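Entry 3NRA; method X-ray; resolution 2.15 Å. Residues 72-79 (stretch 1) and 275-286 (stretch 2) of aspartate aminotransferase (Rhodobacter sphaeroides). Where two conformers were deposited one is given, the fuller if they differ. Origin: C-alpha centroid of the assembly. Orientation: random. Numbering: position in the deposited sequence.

Stretch 1 (72-79) QAYTEYRG
Stretch 2 275-286: MEKLQAIVSLRA

Residues 72-79 and 275-286 lie far apart in one chain and meet over 549 Å² of buried surface, counted on both sides. Stretch 1 leaves a helix at Tyr-74 (phi/psi -113/132), runs extended through Thr-75 (-138/168), and closes in a type I turn from Glu-76 to Gly-79, with Gly-79 N bonded to Glu-76 O at 2.9 Å. Gly-79 adopts 124/157, where a CB would be jammed against the preceding carbonyl O. Stretch 2 is helical through Val-282; Leu-284 then takes a positive phi (68/-65), and Arg-285 is extended (-157/162). In register, Tyr-77 CA lies 4.8 Å from Arg-285 CA, and Arg-78 CA lies 5.5 Å from Glu-276 CA.

Arg-285 directs its CA-to-CB bond toward stretch 1, and its p, t, p side chain with chi4 of 81° brings the guanidinium to the extended segment. Thr-75 O accepts from Arg-285 NE at 2.9 Å and, more weakly, from Arg-285 NH2 at 3.0 Å; it lies near the guanidinium plane, so one carbonyl serves two donors. Arg-285 NH1 donates to water 1 at 2.8 Å, and this water donates to Ala-73 O, also at 2.8 Å. Every guanidinium nitrogen thus has an acceptor, while Tyr-74 CA lies over one face of the group. Thr-75, with chi1 p, turns its hydroxyl onto the next carbonyl of its own loop, OG1 donating to Glu-76 O at 2.7 Å. That carbonyl therefore accepts both this bond and the turn bond.

Tyr-77 contributes the largest covered area, 138 Å². With chi1 m and chi2 -51°, its ring receives Ala-280 CB over one face, 3.9 Å from the ring centroid and 15° off the normal; the small methyl allows this close CH-pi approach. Tyr-77 CE1 also packs 4.0 Å from Leu-284 CD2, and Tyr-77 CA makes a CA-H...O contact with Leu-284 O at 3.5 Å.

The carbonyl of Tyr-77 is satisfied twice. Gln-279, pointing toward stretch 1 with chi1 t and chi2 145°, donates NE2 to Tyr-77 O at 2.8 Å, a side-chain amide from a buried residue reaching a backbone acceptor. Water 2 donates to the same Tyr-77 O at 2.9 Å and accepts from Ala-286 N at 2.9 Å, joining the two backbones.

One helical turn before Gln-279, Glu-276 (chi1 t, chi2 -94°) also points toward stretch 1. Its OE1 accepts from Arg-78 NH2 at 3.2 Å in a salt bridge, near the guanidinium plane. Arg-78 starts sideways, but its p, t, p side chain with chi4 168° brings its end nearer; its NH1 is bonded elsewhere in the structure.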

# COMPACT_ATOMS: atom_id res chain seq x y z
N GLN B 72 -11.98 7.27 -13.01
CA GLN B 72 -10.60 7.42 -12.51
C GLN B 72 -10.44 6.87 -11.09
O GLN B 72 -9.40 6.33 -10.76
CB GLN B 72 -10.14 8.88 -12.56
CG GLN B 72 -8.62 9.05 -12.34
CD GLN B 72 -7.81 8.40 -13.44
OE1 GLN B 72 -7.89 8.80 -14.60
NE2 GLN B 72 -7.04 7.37 -13.09
N ALA B 73 -11.48 7.03 -10.26
CA ALA B 73 -11.43 6.66 -8.85
C ALA B 73 -11.29 5.16 -8.69
O ALA B 73 -10.63 4.71 -7.76
CB ALA B 73 -12.70 7.14 -8.14
N TYR B 74 -11.95 4.40 -9.60
CA TYR B 74 -11.86 2.94 -9.60
C TYR B 74 -11.15 2.42 -10.87
O TYR B 74 -11.42 2.87 -12.00
CB TYR B 74 -13.27 2.32 -9.48
CG TYR B 74 -13.88 2.49 -8.10
CD1 TYR B 74 -14.57 3.65 -7.75
CD2 TYR B 74 -13.76 1.49 -7.15
CE1 TYR B 74 -15.12 3.81 -6.46
CE2 TYR B 74 -14.30 1.62 -5.90
CZ TYR B 74 -15.00 2.77 -5.56
OH TYR B 74 -15.51 2.87 -4.29
N THR B 75 -10.19 1.53 -10.68
CA THR B 75 -9.40 0.94 -11.78
C THR B 75 -9.25 -0.53 -11.49
O THR B 75 -9.52 -0.97 -10.35
CB THR B 75 -7.95 1.51 -11.84
OG1 THR B 75 -7.16 0.95 -10.77
CG2 THR B 75 -7.93 3.05 -11.77
N GLU B 76 -8.79 -1.28 -12.49
CA GLU B 76 -8.37 -2.66 -12.30
C GLU B 76 -7.32 -2.68 -11.22
O GLU B 76 -6.60 -1.70 -11.07
CB GLU B 76 -7.82 -3.23 -13.62
CG GLU B 76 -8.93 -3.61 -14.63
CD GLU B 76 -8.40 -4.10 -15.99
OE1 GLU B 76 -7.27 -4.65 -16.06
OE2 GLU B 76 -9.17 -3.98 -17.00
N TYR B 77 -7.22 -3.77 -10.47
CA TYR B 77 -6.21 -3.87 -9.38
C TYR B 77 -4.78 -3.64 -9.87
O TYR B 77 -4.00 -2.97 -9.21
CB TYR B 77 -6.28 -5.22 -8.64
CG TYR B 77 -7.62 -5.58 -8.03
CD1 TYR B 77 -8.29 -4.69 -7.21
CD2 TYR B 77 -8.20 -6.83 -8.27
CE1 TYR B 77 -9.51 -5.03 -6.64
CE2 TYR B 77 -9.44 -7.17 -7.72
CZ TYR B 77 -10.08 -6.27 -6.90
OH TYR B 77 -11.31 -6.59 -6.36
N ARG B 78 -4.46 -4.16 -11.05
CA ARG B 78 -3.12 -3.93 -11.67
C ARG B 78 -2.87 -2.51 -12.23
O ARG B 78 -1.75 -2.20 -12.64
CB ARG B 78 -2.84 -4.98 -12.74
CG ARG B 78 -3.65 -4.85 -13.99
CD ARG B 78 -3.47 -6.06 -14.91
NE ARG B 78 -4.06 -7.28 -14.36
CZ ARG B 78 -4.25 -8.41 -15.04
NH1 ARG B 78 -3.87 -8.52 -16.33
NH2 ARG B 78 -4.83 -9.45 -14.44
N GLY B 79 -3.93 -1.71 -12.31
CA GLY B 79 -3.81 -0.29 -12.66
C GLY B 79 -4.67 0.02 -13.86
O GLY B 79 -4.98 -0.86 -14.65
N MSE B 275 1.87 -10.78 -8.32
CA MSE B 275 1.90 -9.46 -7.66
C MSE B 275 0.51 -8.77 -7.72
O MSE B 275 0.12 -8.08 -6.79
CB MSE B 275 2.96 -8.55 -8.31
CG MSE B 275 4.42 -9.03 -8.16
SE MSE B 275 5.64 -8.01 -9.25
CE MSE B 275 5.35 -6.32 -8.40
N GLU B 276 -0.19 -8.97 -8.84
CA GLU B 276 -1.56 -8.45 -9.05
C GLU B 276 -2.54 -9.06 -8.09
O GLU B 276 -3.36 -8.37 -7.49
CB GLU B 276 -2.03 -8.77 -10.48
CG GLU B 276 -3.40 -8.17 -10.86
CD GLU B 276 -4.57 -9.11 -10.63
OE1 GLU B 276 -4.67 -10.13 -11.34
OE2 GLU B 276 -5.42 -8.80 -9.78
N LYS B 277 -2.45 -10.37 -7.93
CA LYS B 277 -3.36 -11.08 -7.04
C LYS B 277 -3.13 -10.63 -5.60
O LYS B 277 -4.09 -10.35 -4.88
CB LYS B 277 -3.17 -12.60 -7.18
CG LYS B 277 -3.78 -13.20 -8.44
CD LYS B 277 -3.02 -14.47 -8.89
CE LYS B 277 -3.86 -15.43 -9.75
NZ LYS B 277 -4.26 -16.68 -8.97
N LEU B 278 -1.87 -10.47 -5.23
CA LEU B 278 -1.55 -10.00 -3.90
C LEU B 278 -1.97 -8.53 -3.68
O LEU B 278 -2.50 -8.21 -2.62
CB LEU B 278 -0.09 -10.20 -3.60
CG LEU B 278 0.41 -9.74 -2.23
CD1 LEU B 278 -0.45 -10.26 -1.10
CD2 LEU B 278 1.85 -10.19 -2.04
N GLN B 279 -1.75 -7.66 -4.66
CA GLN B 279 -2.11 -6.23 -4.51
C GLN B 279 -3.59 -6.05 -4.13
O GLN B 279 -3.93 -5.15 -3.36
CB GLN B 279 -1.81 -5.43 -5.80
CG GLN B 279 -2.26 -3.97 -5.72
CD GLN B 279 -1.34 -3.01 -6.46
OE1 GLN B 279 -0.33 -2.56 -5.92
NE2 GLN B 279 -1.68 -2.69 -7.72
N ALA B 280 -4.45 -6.89 -4.69
CA ALA B 280 -5.84 -6.86 -4.37
C ALA B 280 -6.07 -6.87 -2.85
O ALA B 280 -6.87 -6.08 -2.37
CB ALA B 280 -6.60 -8.06 -5.07
N ILE B 281 -5.32 -7.68 -2.11
CA ILE B 281 -5.52 -7.80 -0.67
C ILE B 281 -4.56 -6.95 0.18
O ILE B 281 -4.79 -6.77 1.38
CB ILE B 281 -5.57 -9.29 -0.16
CG1 ILE B 281 -4.23 -9.99 -0.32
CG2 ILE B 281 -6.70 -10.08 -0.90
CD1 ILE B 281 -4.28 -11.46 0.06
N VAL B 282 -3.52 -6.38 -0.45
CA VAL B 282 -2.60 -5.48 0.24
C VAL B 282 -3.19 -4.07 0.34
O VAL B 282 -3.12 -3.44 1.42
CB VAL B 282 -1.19 -5.44 -0.45
CG1 VAL B 282 -0.32 -4.31 0.13
CG2 VAL B 282 -0.49 -6.78 -0.28
N SER B 283 -3.68 -3.54 -0.79
CA SER B 283 -4.30 -2.20 -0.79
C SER B 283 -5.30 -1.92 -1.94
O SER B 283 -5.66 -0.74 -2.17
CB SER B 283 -3.20 -1.13 -0.81
OG SER B 283 -2.41 -1.22 -2.00
N LEU B 284 -5.79 -2.99 -2.60
CA LEU B 284 -6.65 -2.92 -3.83
C LEU B 284 -5.91 -2.40 -5.06
O LEU B 284 -5.79 -3.11 -6.04
CB LEU B 284 -7.95 -2.12 -3.60
CG LEU B 284 -8.91 -2.56 -2.50
CD1 LEU B 284 -10.08 -1.59 -2.42
CD2 LEU B 284 -9.42 -3.99 -2.73
N ARG B 285 -5.48 -1.14 -5.04
CA ARG B 285 -4.89 -0.53 -6.19
C ARG B 285 -4.02 0.61 -5.75
O ARG B 285 -4.12 1.06 -4.62
CB ARG B 285 -5.99 -0.02 -7.13
CG ARG B 285 -6.99 1.00 -6.48
CD ARG B 285 -8.07 1.42 -7.45
NE ARG B 285 -8.83 0.26 -7.81
CZ ARG B 285 -9.81 -0.29 -7.07
NH1 ARG B 285 -10.28 0.30 -5.96
NH2 ARG B 285 -10.34 -1.43 -7.47
N ALA B 286 -3.12 1.05 -6.64
CA ALA B 286 -2.55 2.38 -6.52
C ALA B 286 -3.71 3.38 -6.56
O ALA B 286 -4.65 3.22 -7.34
CB ALA B 286 -1.56 2.64 -7.69
O HOH W 1 -10.43 3.04 -5.57
O HOH W 2 -3.06 -0.20 -9.27